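Local coordinates for mandelate racemase / muconate lactonizing enzyme family protein (Agrobacterium tumefaciens, PDB 4DXK) that belongs to the mandelate racemase subgroup of the enolase superfamily and probably acts as a racemase or lyase, at residues T15-V20 with L31-F36; E39-Y44 with S77-R82. All coordinates share one frame; numbering follows the deposited sequence.

Contact 1: residues T15-V20 with L31-F36; sequences TNLLWV and LGETFF
The carboxylate oxygen OE1 of E33 is gripped by two N-H groups: W19 NE1 donates to it at 2.8 Å, and the backbone N of V324, at the start of helix 323-335, is a second donor. The indole bond is bent, 135° at the hydrogen, and uses the anti lone pair of OE1. That oxygen sits 29° out of the ring plane. E33 runs extended to its carboxylate, CG anti to its backbone N, alongside the indole, with ring and carboxylate planes 72° apart. Its other oxygen accepts from the N of V325; these N-H groups at a helix start would be expected to favour the charged form of the buried carboxylate. Both residues belong to an antiparallel beta hairpin, strands 17-24 and 30-35, in the N-terminal capping domain of the enolase superfamily. L18 pairs with T34, and V20 with G32, through two backbone bonds each, while W19-E33 and L17-F35 are non-hydrogen-bonded pairs. One further backbone bond runs from F36 N to N16 O at 2.8 Å; a water donates to N16 O and F36 O. Here N16 lays CB over one face of the F35 ring, 3.6 Å from its centroid, while L17 CD2 meets that ring's edge, 3.8 Å from F35 CD1. N16 OD1 lies near the plane of the F36 ring at its edge, 3.6 Å from F36 CD1.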
loop_
_atom_site.group_PDB
_atom_site.type_symbol
_atom_site.label_atom_id
_atom_site.label_comp_id
_atom_site.label_asym_id
_atom_site.label_seq_id
_atom_site.Cartn_x
_atom_site.Cartn_y
_atom_site.Cartn_z
ATOM N N THR A 15 45.831 -16.363 1.949
ATOM C CA THR A 15 45.176 -16.755 3.196
ATOM C C THR A 15 43.655 -16.647 3.187
ATOM O O THR A 15 43.005 -17.189 4.080
ATOM C CB THR A 15 45.706 -15.968 4.414
ATOM O OG1 THR A 15 45.535 -14.567 4.180
ATOM C CG2 THR A 15 47.176 -16.278 4.663
ATOM N N ASN A 16 43.077 -15.957 2.203
ATOM C CA ASN A 16 41.617 -15.883 2.117
ATOM C C ASN A 16 40.955 -17.102 1.490
ATOM O O ASN A 16 39.741 -17.272 1.602
ATOM C CB ASN A 16 41.172 -14.627 1.372
ATOM C CG ASN A 16 41.349 -13.373 2.196
ATOM O OD1 ASN A 16 41.094 -13.371 3.397
ATOM N ND2 ASN A 16 41.784 -12.299 1.554
ATOM N N LEU A 17 41.745 -17.952 0.839
ATOM C CA LEU A 17 41.183 -19.063 0.084
ATOM C C LEU A 17 41.027 -20.345 0.892
ATOM O O LEU A 17 41.888 -20.692 1.709
ATOM C CB LEU A 17 42.038 -19.341 -1.156
ATOM C CG LEU A 17 41.699 -18.439 -2.342
ATOM C CD1 LEU A 17 42.810 -18.436 -3.380
ATOM C CD2 LEU A 17 40.392 -18.867 -2.983
ATOM N N LEU A 18 39.938 -21.060 0.642
ATOM C CA LEU A 18 39.746 -22.387 1.195
ATOM C C LEU A 18 39.231 -23.302 0.102
ATOM O O LEU A 18 38.271 -22.953 -0.594
ATOM C CB LEU A 18 38.724 -22.359 2.339
ATOM C CG LEU A 18 38.437 -23.726 2.968
ATOM C CD1 LEU A 18 39.677 -24.261 3.664
ATOM C CD2 LEU A 18 37.274 -23.687 3.934
ATOM N N TRP A 19 39.854 -24.470 -0.049
ATOM C CA TRP A 19 39.308 -25.524 -0.901
ATOM C C TRP A 19 38.729 -26.638 -0.049
ATOM O O TRP A 19 39.267 -26.981 1.016
ATOM C CB TRP A 19 40.352 -26.059 -1.892
ATOM C CG TRP A 19 40.751 -24.985 -2.826
ATOM C CD1 TRP A 19 40.096 -24.607 -3.962
ATOM C CD2 TRP A 19 41.837 -24.070 -2.662
ATOM N NE1 TRP A 19 40.736 -23.539 -4.543
ATOM C CE2 TRP A 19 41.802 -23.180 -3.756
ATOM C CE3 TRP A 19 42.843 -23.918 -1.700
ATOM C CZ2 TRP A 19 42.738 -22.153 -3.916
ATOM C CZ3 TRP A 19 43.768 -22.901 -1.861
ATOM C CH2 TRP A 19 43.711 -22.035 -2.960
ATOM N N VAL A 20 37.613 -27.183 -0.515
ATOM C CA VAL A 20 36.966 -28.316 0.127
ATOM C C VAL A 20 36.904 -29.428 -0.901
ATOM O O VAL A 20 36.366 -29.240 -2.003
ATOM C CB VAL A 20 35.541 -27.945 0.589
ATOM C CG1 VAL A 20 34.804 -29.170 1.138
ATOM C CG2 VAL A 20 35.585 -26.838 1.626
ATOM N N LEU A 31 35.683 -30.945 -6.140
ATOM C CA LEU A 31 36.406 -29.768 -5.677
ATOM C C LEU A 31 35.487 -28.565 -5.527
ATOM O O LEU A 31 34.753 -28.213 -6.458
ATOM C CB LEU A 31 37.528 -29.439 -6.665
ATOM C CG LEU A 31 38.345 -28.166 -6.429
ATOM C CD1 LEU A 31 39.085 -28.197 -5.100
ATOM C CD2 LEU A 31 39.316 -27.969 -7.584
ATOM N N GLY A 32 35.520 -27.946 -4.352
ATOM C CA GLY A 32 34.802 -26.708 -4.104
ATOM C C GLY A 32 35.738 -25.683 -3.488
ATOM O O GLY A 32 36.874 -25.992 -3.137
ATOM N N GLU A 33 35.246 -24.461 -3.317
ATOM C CA GLU A 33 36.085 -23.343 -2.915
ATOM C C GLU A 33 35.226 -22.263 -2.297
ATOM O O GLU A 33 34.074 -22.091 -2.683
ATOM C CB GLU A 33 36.796 -22.790 -4.158
ATOM C CG GLU A 33 37.835 -21.696 -3.956
ATOM C CD GLU A 33 38.262 -21.117 -5.300
ATOM O OE1 GLU A 33 39.251 -21.607 -5.903
ATOM O OE2 GLU A 33 37.556 -20.207 -5.786
ATOM N N THR A 34 35.794 -21.523 -1.358
ATOM C CA THR A 34 35.187 -20.288 -0.891
ATOM C C THR A 34 36.294 -19.313 -0.491
ATOM O O THR A 34 37.481 -19.619 -0.629
ATOM C CB THR A 34 34.132 -20.531 0.222
ATOM O OG1 THR A 34 33.435 -19.309 0.488
ATOM C CG2 THR A 34 34.782 -21.030 1.493
ATOM N N PHE A 35 35.894 -18.140 -0.017
ATOM C CA PHE A 35 36.814 -17.025 0.159
ATOM C C PHE A 35 36.396 -16.242 1.392
ATOM O O PHE A 35 35.198 -16.013 1.610
ATOM C CB PHE A 35 36.729 -16.128 -1.083
ATOM C CG PHE A 35 37.868 -15.155 -1.245
ATOM C CD1 PHE A 35 39.008 -15.535 -1.930
ATOM C CD2 PHE A 35 37.774 -13.849 -0.779
ATOM C CE1 PHE A 35 40.056 -14.639 -2.130
ATOM C CE2 PHE A 35 38.818 -12.950 -0.973
ATOM C CZ PHE A 35 39.955 -13.353 -1.647
ATOM N N PHE A 36 37.401 -15.830 2.171
ATOM C CA PHE A 36 37.303 -15.078 3.440
ATOM C C PHE A 36 37.121 -15.994 4.637
ATOM O O PHE A 36 36.307 -16.922 4.618
ATOM C CB PHE A 36 36.217 -13.996 3.462
ATOM C CG PHE A 36 36.516 -12.796 2.609
ATOM C CD1 PHE A 36 37.742 -12.137 2.681
ATOM C CD2 PHE A 36 35.541 -12.297 1.749
ATOM C CE1 PHE A 36 37.992 -11.019 1.890
ATOM C CE2 PHE A 36 35.782 -11.174 0.968
ATOM C CZ PHE A 36 37.006 -10.536 1.034
HETATM O O HOH W 1 37.487 -19.212 2.992
#

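Contact 2: residues E39-Y44 with S77-R82; sequences ETVETY and SGAEVR
The Y44 ring lies with one face against the backbone of E80: E80 CA stands over the ring centre, 3.6 Å from the centroid, in a CH-pi contact. E80 CB lies over the same face, E80 CG comes to 3.3 Å from Y44 CE1, and the ring of Y48 also meets Y44. With CG anti to its backbone N (chi1 168°), Y44 reaches over to the first turn of helix 79-99, and its OH bonds N84 further along that helix. The second flat group, the R82 guanidinium, carries A79 CA over one face. In its own plane NH1 donates to a lone pair of S77 O at 3.0 Å, across G78, the N-cap; NH2 bonds F36 O. V41 CG2 approaches the guanidinium obliquely, 3.6 Å from R82 NH2, and A79 CB meets T40 CG2 at 3.7 Å. Two helices of the N-terminal capping domain thus pack beside the second subunit, and no hydrogen bond joins the two segments. The polar ends turn to other partners: E80 and R82 each form a salt bridge with the other's counterpart in the second subunit, and T40 OG1 bonds E47 of that subunit. The chemistry implies a largely apolar seam within the subunit, bordered by charges that pair across the interface.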
loop_
_atom_site.group_PDB
_atom_site.type_symbol
_atom_site.label_atom_id
_atom_site.label_comp_id
_atom_site.label_asym_id
_atom_site.label_seq_id
_atom_site.Cartn_x
_atom_site.Cartn_y
_atom_site.Cartn_z
ATOM N N GLU A 39 40.300 -20.071 7.824
ATOM C CA GLU A 39 40.473 -20.939 8.991
ATOM C C GLU A 39 39.147 -21.236 9.691
ATOM O O GLU A 39 38.884 -22.370 10.108
ATOM C CB GLU A 39 41.452 -20.335 9.995
ATOM C CG GLU A 39 42.868 -20.169 9.479
ATOM C CD GLU A 39 43.765 -19.457 10.482
ATOM O OE1 GLU A 39 43.270 -19.088 11.571
ATOM O OE2 GLU A 39 44.956 -19.259 10.173
ATOM N N THR A 40 38.324 -20.203 9.830
ATOM C CA THR A 40 37.026 -20.347 10.470
ATOM C C THR A 40 36.131 -21.309 9.690
ATOM O O THR A 40 35.510 -22.214 10.262
ATOM C CB THR A 40 36.355 -18.982 10.634
ATOM O OG1 THR A 40 37.166 -18.184 11.503
ATOM C CG2 THR A 40 34.968 -19.118 11.241
ATOM N N VAL A 41 36.048 -21.111 8.382
ATOM C CA VAL A 41 35.232 -21.976 7.547
ATOM C C VAL A 41 35.761 -23.410 7.577
ATOM O O VAL A 41 34.991 -24.362 7.657
ATOM C CB VAL A 41 35.152 -21.450 6.107
ATOM C CG1 VAL A 41 34.335 -22.388 5.251
ATOM C CG2 VAL A 41 34.540 -20.055 6.098
ATOM N N GLU A 42 37.079 -23.562 7.574
ATOM C CA GLU A 42 37.673 -24.890 7.675
ATOM C C GLU A 42 37.237 -25.599 8.955
ATOM O O GLU A 42 36.868 -26.779 8.930
ATOM C CB GLU A 42 39.193 -24.820 7.607
ATOM C CG GLU A 42 39.879 -26.156 7.883
ATOM C CD GLU A 42 41.356 -26.079 7.635
ATOM O OE1 GLU A 42 42.024 -25.230 8.265
ATOM O OE2 GLU A 42 41.844 -26.863 6.797
ATOM N N THR A 43 37.285 -24.890 10.081
ATOM C CA THR A 43 36.860 -25.496 11.337
ATOM C C THR A 43 35.411 -25.965 11.230
ATOM O O THR A 43 35.056 -27.058 11.678
ATOM C CB THR A 43 37.011 -24.516 12.507
ATOM O OG1 THR A 43 38.389 -24.158 12.642
ATOM C CG2 THR A 43 36.537 -25.146 13.808
ATOM N N TYR A 44 34.571 -25.131 10.627
ATOM C CA TYR A 44 33.161 -25.453 10.439
ATOM C C TYR A 44 32.954 -26.691 9.562
ATOM O O TYR A 44 32.102 -27.537 9.854
ATOM C CB TYR A 44 32.424 -24.250 9.841
ATOM C CG TYR A 44 31.032 -24.576 9.343
ATOM C CD1 TYR A 44 29.952 -24.633 10.218
ATOM C CD2 TYR A 44 30.802 -24.853 8.006
ATOM C CE1 TYR A 44 28.688 -24.943 9.768
ATOM C CE2 TYR A 44 29.531 -25.169 7.542
ATOM C CZ TYR A 44 28.478 -25.210 8.434
ATOM O OH TYR A 44 27.204 -25.499 8.004
ATOM N N SER A 77 25.773 -14.570 4.497
ATOM C CA SER A 77 27.040 -14.933 3.868
ATOM C C SER A 77 28.097 -15.258 4.932
ATOM O O SER A 77 29.292 -15.121 4.686
ATOM C CB SER A 77 27.506 -13.809 2.945
ATOM O OG SER A 77 27.450 -12.564 3.619
ATOM N N GLY A 78 27.643 -15.700 6.104
ATOM C CA GLY A 78 28.537 -16.054 7.200
ATOM C C GLY A 78 29.292 -17.357 6.991
ATOM O O GLY A 78 29.147 -18.040 5.974
ATOM N N ALA A 79 30.087 -17.718 7.994
ATOM C CA ALA A 79 31.058 -18.803 7.839
ATOM C C ALA A 79 30.391 -20.127 7.515
ATOM O O ALA A 79 30.881 -20.891 6.673
ATOM C CB ALA A 79 31.924 -18.930 9.079
ATOM N N GLU A 80 29.290 -20.417 8.191
ATOM C CA GLU A 80 28.565 -21.660 7.953
ATOM C C GLU A 80 28.101 -21.740 6.496
ATOM O O GLU A 80 28.262 -22.766 5.825
ATOM C CB GLU A 80 27.356 -21.783 8.893
ATOM C CG GLU A 80 27.696 -21.862 10.383
ATOM C CD GLU A 80 27.682 -20.537 11.128
ATOM O OE1 GLU A 80 27.835 -19.456 10.525
ATOM O OE2 GLU A 80 27.519 -20.596 12.361
ATOM N N VAL A 81 27.509 -20.656 6.003
ATOM C CA VAL A 81 27.043 -20.637 4.629
ATOM C C VAL A 81 28.206 -20.759 3.648
ATOM O O VAL A 81 28.093 -21.477 2.647
ATOM C CB VAL A 81 26.183 -19.402 4.346
ATOM C CG1 VAL A 81 25.900 -19.274 2.850
ATOM C CG2 VAL A 81 24.883 -19.506 5.149
ATOM N N ARG A 82 29.323 -20.095 3.917
ATOM C CA ARG A 82 30.471 -20.212 3.023
ATOM C C ARG A 82 30.973 -21.656 2.952
ATOM O O ARG A 82 31.293 -22.162 1.872
ATOM C CB ARG A 82 31.589 -19.237 3.429
ATOM C CG ARG A 82 31.137 -17.791 3.327
ATOM C CD ARG A 82 32.273 -16.781 3.217
ATOM N NE ARG A 82 33.249 -16.858 4.306
ATOM C CZ ARG A 82 33.052 -16.404 5.542
ATOM N NH1 ARG A 82 31.893 -15.846 5.893
ATOM N NH2 ARG A 82 34.029 -16.518 6.440
#

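Following the chain from the N terminus, contact 1 closes first, folding 31-36 back on 15-20 through the turn of a short hairpin. Helix 38-53 follows strand 30-35 directly, and contact 2 then closes a longer, partly helical loop when the start of helix 79-99 returns to 39-44. The two loops are in series, neither nested nor crossed, with centres about 10 Å apart. They meet where the helices cover the sheet: L18 CD2 packs against V41 CG1 at 3.5 Å, and R82 NH2 probably bonds F36 O, joining the hairpin's end to helix 79-99. Together they bind sheet and helices of the N-terminal domain, while contact 1 also reaches barrel helix 323-335.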